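Local structure of Exo-1,5-alpha-L-arabinofuranobiosidase (Gibberella zeae, 2YDT) at residues G98-G103 and T132-S137; M160-K165 and N221-V226. The protein probably hydrolyses alpha-L-arabinofuranosyl linkages in arabinan as an exo-acting glycosidase, and here holds an iminosugar inhibitor and arabinofuranose in its pocket. All blocks are in the same frame, centred on the assembly; numbering follows the deposited sequence. Where two conformers were deposited one is given.

In the fold
Five four-stranded antiparallel sheets follow one another along the chain and a sixth joins strand 11-17 to the last three strands, closing the six-bladed beta-propeller of sialidase-like hydrolases. Contact 1 lies within one blade, where the loop between strands 87-92 and 105-111 reaches the outermost strand 134-142. Contact 2 joins the next two blades, through the hairpin end of strand 154-162 and the start of strand 223-230. Their centres are 21 Å apart and their nearest atoms about 8 Å, without touching. Both lie away from the sugar pocket, although strand 154-162 carries the pocket residues Trp155 and Glu156 before it reaches contact 2. The side chain of Met160 is about 13 Å from a bound manganese ion.

Contact 1: residues G98-G103 and T132-S137; sequences GKYPKG and TWEFVS
Tyr100 reaches out of the loop 98-103 and sets its hydroxyl end against Val136 and Glu134 on the edge strand of the same blade. The close-packed part is the meeting with Val136. The two side chains come from opposite directions, and CG1 of Val136 comes to 3.6 Å from Tyr100 OH and 3.8 Å from Tyr100 CZ. Val136 CG2 also lies near the hydroxyl, 3.9 Å from Tyr100 OH, so both methyls of the valine pack about the phenol end, CG1 oblique to the ring. With CG turned opposite the carbonyl carbon (chi1 -57°), Tyr100 directs its ring across the gap, and Lys99 CG lies over one face of that ring, 3.7 Å above its plane. Val136 sits in a classic beta bulge: it and Ser137 both face Val123 of strand 119-126.

Toward solvent the contact is looser and polar. Straight from CG onward, the Glu134 side chain brings its carboxylate to the edge of the tyrosine ring, the two planes 68° apart. In one of the two conformers modelled for Glu134, Tyr100 OH donates to Glu134 OE1 over 3.0 Å, arriving from above the carboxylate plane, 48° out of it, so this bond may not be constant. The stronger partner of its carboxylate is Arg127, which makes a salt bridge to OE2 and also hydrogen-bonds the carbonyl of Lys99. Lys99 NZ stays 5.5 Å from Glu134 OE1, opposite in charge but not in contact.

Loop and edge strand are thus joined by one buried phenol: its hydroxyl end packs on valine methyls, while the hydroxyl itself can be satisfied by a carboxylate whose charge Arg127 probably balances, with that arginine tying both segments together.

Contact 2: residues M160-K165 and N221-V226; sequences MTYKEK and NEYIYV. With SO4 (sulfate ion), chain G; SO4 (sulfate ion), chain H.
Met160 packs its methyl CE on the Tyr223 ring, 3.5 Å from Tyr223 CE1. Its sulfur makes a Met-aromatic contact, with Met160 SD 4.8 Å from the ring centroid, approaching obliquely. The bend at chi3 (73°) folds CE back to the same ring carbons that SD meets.

The rings of Tyr162 and Tyr223 stand with planes at 84° and centroids 5.9 Å apart, and Tyr223 OH lies in the plane of the Tyr162 ring at its edge, 3.4 Å from Tyr162 CD1. Lys163 CG rests over the centre of one face of Tyr162.

No direct hydrogen bond crosses; a water does the bridging. It accepts from Tyr223 OH, donates to the carbonyl of Thr161 and, over a doubtfully short distance, seems to donate to O4 of the chain G sulfate.

Both sulfates, probably from the crystallisation liquor, use backbone N-H groups: Thr161 N meets O1 of the chain H ion at 2.9 Å, and Lys163 N meets O2 of the chain G ion at 2.8 Å. Lys163 belongs to the type II' turn of the hairpin joining strands 154-162 and 165-172.

Adjacent blades therefore meet through a methionine methyl and sulfur against tyrosine ring carbons, while the tyrosine hydroxyl and a strand carbonyl share one water beside backbone N-H groups that can hold an anion such as sulfate.

Contact 1: residues G98-G103 and T132-S137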
loop_
_atom_site.group_PDB
_atom_site.type_symbol
_atom_site.label_atom_id
_atom_site.label_comp_id
_atom_site.label_asym_id
_atom_site.label_seq_id
_atom_site.Cartn_x
_atom_site.Cartn_y
_atom_site.Cartn_z
ATOM N N GLY A 98 -23.326 -5.303 0.290
ATOM C CA GLY A 98 -24.523 -4.484 0.380
ATOM C C GLY A 98 -24.875 -3.863 -0.948
ATOM O O GLY A 98 -24.896 -4.555 -1.999
ATOM N N LYS A 99 -25.137 -2.569 -0.949
ATOM C CA LYS A 99 -25.553 -1.857 -2.160
ATOM C C LYS A 99 -24.414 -1.429 -3.095
ATOM O O LYS A 99 -24.648 -0.689 -4.051
ATOM C CB LYS A 99 -26.396 -0.647 -1.776
ATOM C CG LYS A 99 -25.639 0.464 -1.074
ATOM C CD LYS A 99 -26.569 1.566 -0.661
ATOM C CE LYS A 99 -25.802 2.736 -0.049
ATOM N NZ LYS A 99 -26.784 3.673 0.686
ATOM N N TYR A 100 -23.203 -1.900 -2.825
ATOM C CA TYR A 100 -22.033 -1.676 -3.700
ATOM C C TYR A 100 -21.693 -2.965 -4.433
ATOM O O TYR A 100 -21.234 -3.926 -3.821
ATOM C CB TYR A 100 -20.851 -1.172 -2.831
ATOM C CG TYR A 100 -21.216 0.091 -2.083
ATOM C CD1 TYR A 100 -21.127 1.327 -2.695
ATOM C CD2 TYR A 100 -21.693 0.052 -0.795
ATOM C CE1 TYR A 100 -21.513 2.483 -2.052
ATOM C CE2 TYR A 100 -22.065 1.193 -0.123
ATOM C CZ TYR A 100 -21.963 2.432 -0.769
ATOM O OH TYR A 100 -22.343 3.609 -0.145
ATOM N N PRO A 101 -21.945 -3.014 -5.752
ATOM C CA PRO A 101 -21.782 -4.283 -6.466
ATOM C C PRO A 101 -20.357 -4.610 -6.843
ATOM O O PRO A 101 -19.467 -3.778 -6.760
ATOM C CB PRO A 101 -22.577 -4.061 -7.760
ATOM C CG PRO A 101 -22.547 -2.647 -7.972
ATOM C CD PRO A 101 -22.614 -2.014 -6.595
ATOM N N LYS A 102 -20.168 -5.843 -7.280
ATOM C CA LYS A 102 -18.936 -6.259 -7.941
ATOM C C LYS A 102 -18.544 -5.220 -8.984
ATOM O O LYS A 102 -19.393 -4.747 -9.749
ATOM C CB LYS A 102 -19.135 -7.628 -8.616
ATOM C CG LYS A 102 -17.894 -8.183 -9.243
ATOM C CD LYS A 102 -18.138 -9.575 -9.843
ATOM C CE LYS A 102 -16.839 -10.155 -10.298
ATOM N NZ LYS A 102 -17.026 -11.419 -11.062
ATOM N N GLY A 103 -17.257 -4.838 -8.983
ATOM C CA GLY A 103 -16.725 -3.873 -9.900
ATOM C C GLY A 103 -16.724 -2.439 -9.412
ATOM O O GLY A 103 -16.186 -1.580 -10.077
ATOM N N THR A 132 -16.629 9.272 -11.203
ATOM C CA THR A 132 -17.188 10.009 -10.079
ATOM C C THR A 132 -17.002 9.208 -8.799
ATOM O O THR A 132 -16.836 7.986 -8.831
ATOM C CB THR A 132 -18.681 10.362 -10.253
ATOM O OG1 THR A 132 -19.416 9.160 -10.329
ATOM C CG2 THR A 132 -18.933 11.193 -11.567
ATOM N N TRP A 133 -17.127 9.918 -7.688
ATOM C CA TRP A 133 -16.924 9.361 -6.351
ATOM C C TRP A 133 -17.993 9.779 -5.385
ATOM O O TRP A 133 -18.497 10.923 -5.449
ATOM C CB TRP A 133 -15.549 9.806 -5.784
ATOM C CG TRP A 133 -14.438 9.358 -6.675
ATOM C CD1 TRP A 133 -13.868 10.065 -7.722
ATOM C CD2 TRP A 133 -13.805 8.059 -6.688
ATOM N NE1 TRP A 133 -12.954 9.277 -8.365
ATOM C CE2 TRP A 133 -12.888 8.048 -7.761
ATOM C CE3 TRP A 133 -13.909 6.922 -5.877
ATOM C CZ2 TRP A 133 -12.082 6.940 -8.043
ATOM C CZ3 TRP A 133 -13.139 5.827 -6.171
ATOM C CH2 TRP A 133 -12.222 5.846 -7.241
ATOM N N GLU A 134 -18.314 8.867 -4.461
ATOM C CA GLU A 134 -19.257 9.103 -3.347
ATOM C C GLU A 134 -18.602 8.674 -2.035
ATOM O O GLU A 134 -17.963 7.620 -1.978
ATOM C CB GLU A 134 -20.593 8.343 -3.551
ATOM C CG GLU A 134 -20.610 6.861 -3.075
ATOM C CD GLU A 134 -21.975 6.132 -3.139
ATOM O OE1 GLU A 134 -22.586 5.866 -2.040
ATOM O OE2 GLU A 134 -22.381 5.805 -4.257
ATOM N N PHE A 135 -18.758 9.491 -0.992
ATOM C CA PHE A 135 -18.392 9.105 0.374
ATOM C C PHE A 135 -19.207 7.901 0.806
ATOM O O PHE A 135 -20.444 7.865 0.620
ATOM C CB PHE A 135 -18.655 10.252 1.338
ATOM C CG PHE A 135 -18.483 9.880 2.768
ATOM C CD1 PHE A 135 -17.227 9.604 3.253
ATOM C CD2 PHE A 135 -19.563 9.827 3.648
ATOM C CE1 PHE A 135 -17.039 9.249 4.564
ATOM C CE2 PHE A 135 -19.381 9.467 4.989
ATOM C CZ PHE A 135 -18.118 9.200 5.445
ATOM N N VAL A 136 -18.535 6.878 1.359
ATOM C CA VAL A 136 -19.233 5.684 1.812
ATOM C C VAL A 136 -19.339 5.671 3.325
ATOM O O VAL A 136 -20.460 5.668 3.876
ATOM C CB VAL A 136 -18.576 4.386 1.292
ATOM C CG1 VAL A 136 -19.346 3.150 1.832
ATOM C CG2 VAL A 136 -18.539 4.410 -0.260
ATOM N N SER A 137 -18.195 5.679 4.005
ATOM C CA SER A 137 -18.163 5.640 5.451
ATOM C C SER A 137 -16.850 6.099 6.057
ATOM O O SER A 137 -15.802 6.034 5.404
ATOM C CB SER A 137 -18.494 4.221 5.971
ATOM O OG SER A 137 -17.542 3.255 5.525
#

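Contact 2: residues M160-K165 and N221-V226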
loop_
_atom_site.group_PDB
_atom_site.type_symbol
_atom_site.label_atom_id
_atom_site.label_comp_id
_atom_site.label_asym_id
_atom_site.label_seq_id
_atom_site.Cartn_x
_atom_site.Cartn_y
_atom_site.Cartn_z
ATOM N N MET A 160 -8.743 -5.850 1.445
ATOM C CA MET A 160 -8.766 -7.188 0.858
ATOM C C MET A 160 -10.040 -7.932 1.294
ATOM O O MET A 160 -10.442 -7.881 2.449
ATOM C CB MET A 160 -7.546 -7.985 1.336
ATOM C CG MET A 160 -7.368 -9.308 0.602
ATOM S SD MET A 160 -6.039 -10.344 1.293
ATOM C CE MET A 160 -6.825 -10.886 2.785
ATOM N N THR A 161 -10.649 -8.658 0.362
ATOM C CA THR A 161 -11.805 -9.494 0.660
ATOM C C THR A 161 -11.361 -10.833 1.241
ATOM O O THR A 161 -10.331 -11.384 0.823
ATOM C CB THR A 161 -12.656 -9.687 -0.590
ATOM O OG1 THR A 161 -13.263 -8.432 -0.972
ATOM C CG2 THR A 161 -13.810 -10.710 -0.367
ATOM N N TYR A 162 -12.130 -11.354 2.193
ATOM C CA TYR A 162 -11.959 -12.745 2.690
ATOM C C TYR A 162 -13.336 -13.314 2.921
ATOM O O TYR A 162 -14.040 -12.853 3.811
ATOM C CB TYR A 162 -11.166 -12.791 3.982
ATOM C CG TYR A 162 -11.048 -14.188 4.578
ATOM C CD1 TYR A 162 -10.399 -15.208 3.885
ATOM C CD2 TYR A 162 -11.639 -14.495 5.803
ATOM C CE1 TYR A 162 -10.292 -16.497 4.411
ATOM C CE2 TYR A 162 -11.507 -15.753 6.332
ATOM C CZ TYR A 162 -10.848 -16.738 5.638
ATOM O OH TYR A 162 -10.719 -18.000 6.212
ATOM N N LYS A 163 -13.721 -14.282 2.093
ATOM C CA LYS A 163 -15.044 -14.893 2.183
ATOM C C LYS A 163 -16.118 -13.811 2.116
ATOM O O LYS A 163 -16.184 -13.055 1.151
ATOM C CB LYS A 163 -15.072 -15.805 3.435
ATOM C CG LYS A 163 -14.064 -16.949 3.341
ATOM C CD LYS A 163 -14.229 -17.980 4.463
ATOM C CE LYS A 163 -13.419 -19.260 4.274
ATOM N NZ LYS A 163 -13.083 -19.632 2.851
ATOM N N GLU A 164 -16.962 -13.699 3.112
ATOM C CA GLU A 164 -18.058 -12.763 2.998
ATOM C C GLU A 164 -17.738 -11.385 3.587
ATOM O O GLU A 164 -18.631 -10.522 3.647
ATOM C CB GLU A 164 -19.311 -13.364 3.649
ATOM C CG GLU A 164 -19.385 -13.178 5.171
ATOM C CD GLU A 164 -18.440 -14.022 5.994
ATOM O OE1 GLU A 164 -17.610 -14.804 5.459
ATOM O OE2 GLU A 164 -18.524 -13.892 7.233
ATOM N N LYS A 165 -16.486 -11.173 4.006
ATOM C CA LYS A 165 -16.089 -9.906 4.632
ATOM C C LYS A 165 -15.115 -9.118 3.775
ATOM O O LYS A 165 -14.301 -9.691 3.050
ATOM C CB LYS A 165 -15.420 -10.124 5.979
ATOM C CG LYS A 165 -16.274 -10.803 7.031
ATOM C CD LYS A 165 -15.485 -11.075 8.260
ATOM C CE LYS A 165 -16.207 -12.038 9.176
ATOM N NZ LYS A 165 -15.503 -12.266 10.452
ATOM N N ASN A 221 -4.096 -21.655 -0.320
ATOM C CA ASN A 221 -5.069 -21.101 0.614
ATOM C C ASN A 221 -4.533 -20.362 1.832
ATOM O O ASN A 221 -5.264 -20.120 2.782
ATOM C CB ASN A 221 -6.042 -22.159 1.071
ATOM C CG ASN A 221 -7.392 -21.888 0.552
ATOM O OD1 ASN A 221 -8.274 -21.439 1.297
ATOM N ND2 ASN A 221 -7.554 -22.048 -0.769
ATOM N N GLU A 222 -3.268 -20.046 1.824
ATOM C CA GLU A 222 -2.692 -19.187 2.843
ATOM C C GLU A 222 -2.585 -17.782 2.294
ATOM O O GLU A 222 -2.764 -17.549 1.089
ATOM C CB GLU A 222 -1.327 -19.678 3.270
ATOM C CG GLU A 222 -1.478 -20.926 4.142
ATOM C CD GLU A 222 -0.266 -21.398 4.829
ATOM O OE1 GLU A 222 0.782 -20.692 4.872
ATOM O OE2 GLU A 222 -0.369 -22.549 5.326
ATOM N N TYR A 223 -2.343 -16.863 3.213
ATOM C CA TYR A 223 -2.137 -15.457 2.928
ATOM C C TYR A 223 -0.827 -15.024 3.521
ATOM O O TYR A 223 -0.451 -15.524 4.597
ATOM C CB TYR A 223 -3.239 -14.608 3.551
ATOM C CG TYR A 223 -4.574 -14.803 2.916
ATOM C CD1 TYR A 223 -5.045 -13.923 1.936
ATOM C CD2 TYR A 223 -5.363 -15.870 3.271
ATOM C CE1 TYR A 223 -6.295 -14.087 1.369
ATOM C CE2 TYR A 223 -6.622 -16.062 2.685
ATOM C CZ TYR A 223 -7.061 -15.188 1.735
ATOM O OH TYR A 223 -8.297 -15.399 1.177
ATOM N N ILE A 224 -0.122 -14.137 2.814
ATOM C CA ILE A 224 1.099 -13.521 3.344
ATOM C C ILE A 224 0.816 -12.059 3.709
ATOM O O ILE A 224 0.294 -11.305 2.902
ATOM C CB ILE A 224 2.285 -13.659 2.367
ATOM C CG1 ILE A 224 3.578 -13.154 3.021
ATOM C CG2 ILE A 224 1.981 -12.990 0.989
ATOM C CD1 ILE A 224 4.862 -13.376 2.167
ATOM N N TYR A 225 1.190 -11.725 4.937
ATOM C CA TYR A 225 1.048 -10.395 5.536
ATOM C C TYR A 225 2.428 -9.806 5.671
ATOM O O TYR A 225 3.257 -10.365 6.400
ATOM C CB TYR A 225 0.423 -10.582 6.904
ATOM C CG TYR A 225 0.152 -9.340 7.741
ATOM C CD1 TYR A 225 -0.961 -8.573 7.473
ATOM C CD2 TYR A 225 0.975 -8.974 8.770
ATOM C CE1 TYR A 225 -1.250 -7.430 8.243
ATOM C CE2 TYR A 225 0.706 -7.850 9.570
ATOM C CZ TYR A 225 -0.420 -7.089 9.282
ATOM O OH TYR A 225 -0.674 -5.983 10.061
ATOM N N VAL A 226 2.651 -8.628 5.072
ATOM C CA VAL A 226 3.957 -8.007 5.016
ATOM C C VAL A 226 3.912 -6.633 5.660
ATOM O O VAL A 226 2.893 -5.907 5.542
ATOM C CB VAL A 226 4.451 -7.936 3.540
ATOM C CG1 VAL A 226 5.805 -7.220 3.435
ATOM C CG2 VAL A 226 4.561 -9.404 2.960
HETATM S S SO4 G . -11.936 -15.308 -0.899
HETATM O O1 SO4 G . -12.396 -13.925 -0.927
HETATM O O2 SO4 G . -12.097 -15.856 0.436
HETATM O O3 SO4 G . -12.711 -16.117 -1.838
HETATM O O4 SO4 G . -10.524 -15.298 -1.301
HETATM S S SO4 H . -8.876 -9.378 -3.475
HETATM O O1 SO4 H . -9.463 -9.067 -2.202
HETATM O O2 SO4 H . -7.543 -8.713 -3.580
HETATM O O3 SO4 H . -8.764 -10.823 -3.622
HETATM O O4 SO4 H . -9.714 -8.926 -4.573
HETATM O O HOH W 1 -9.150 -13.359 -0.584
#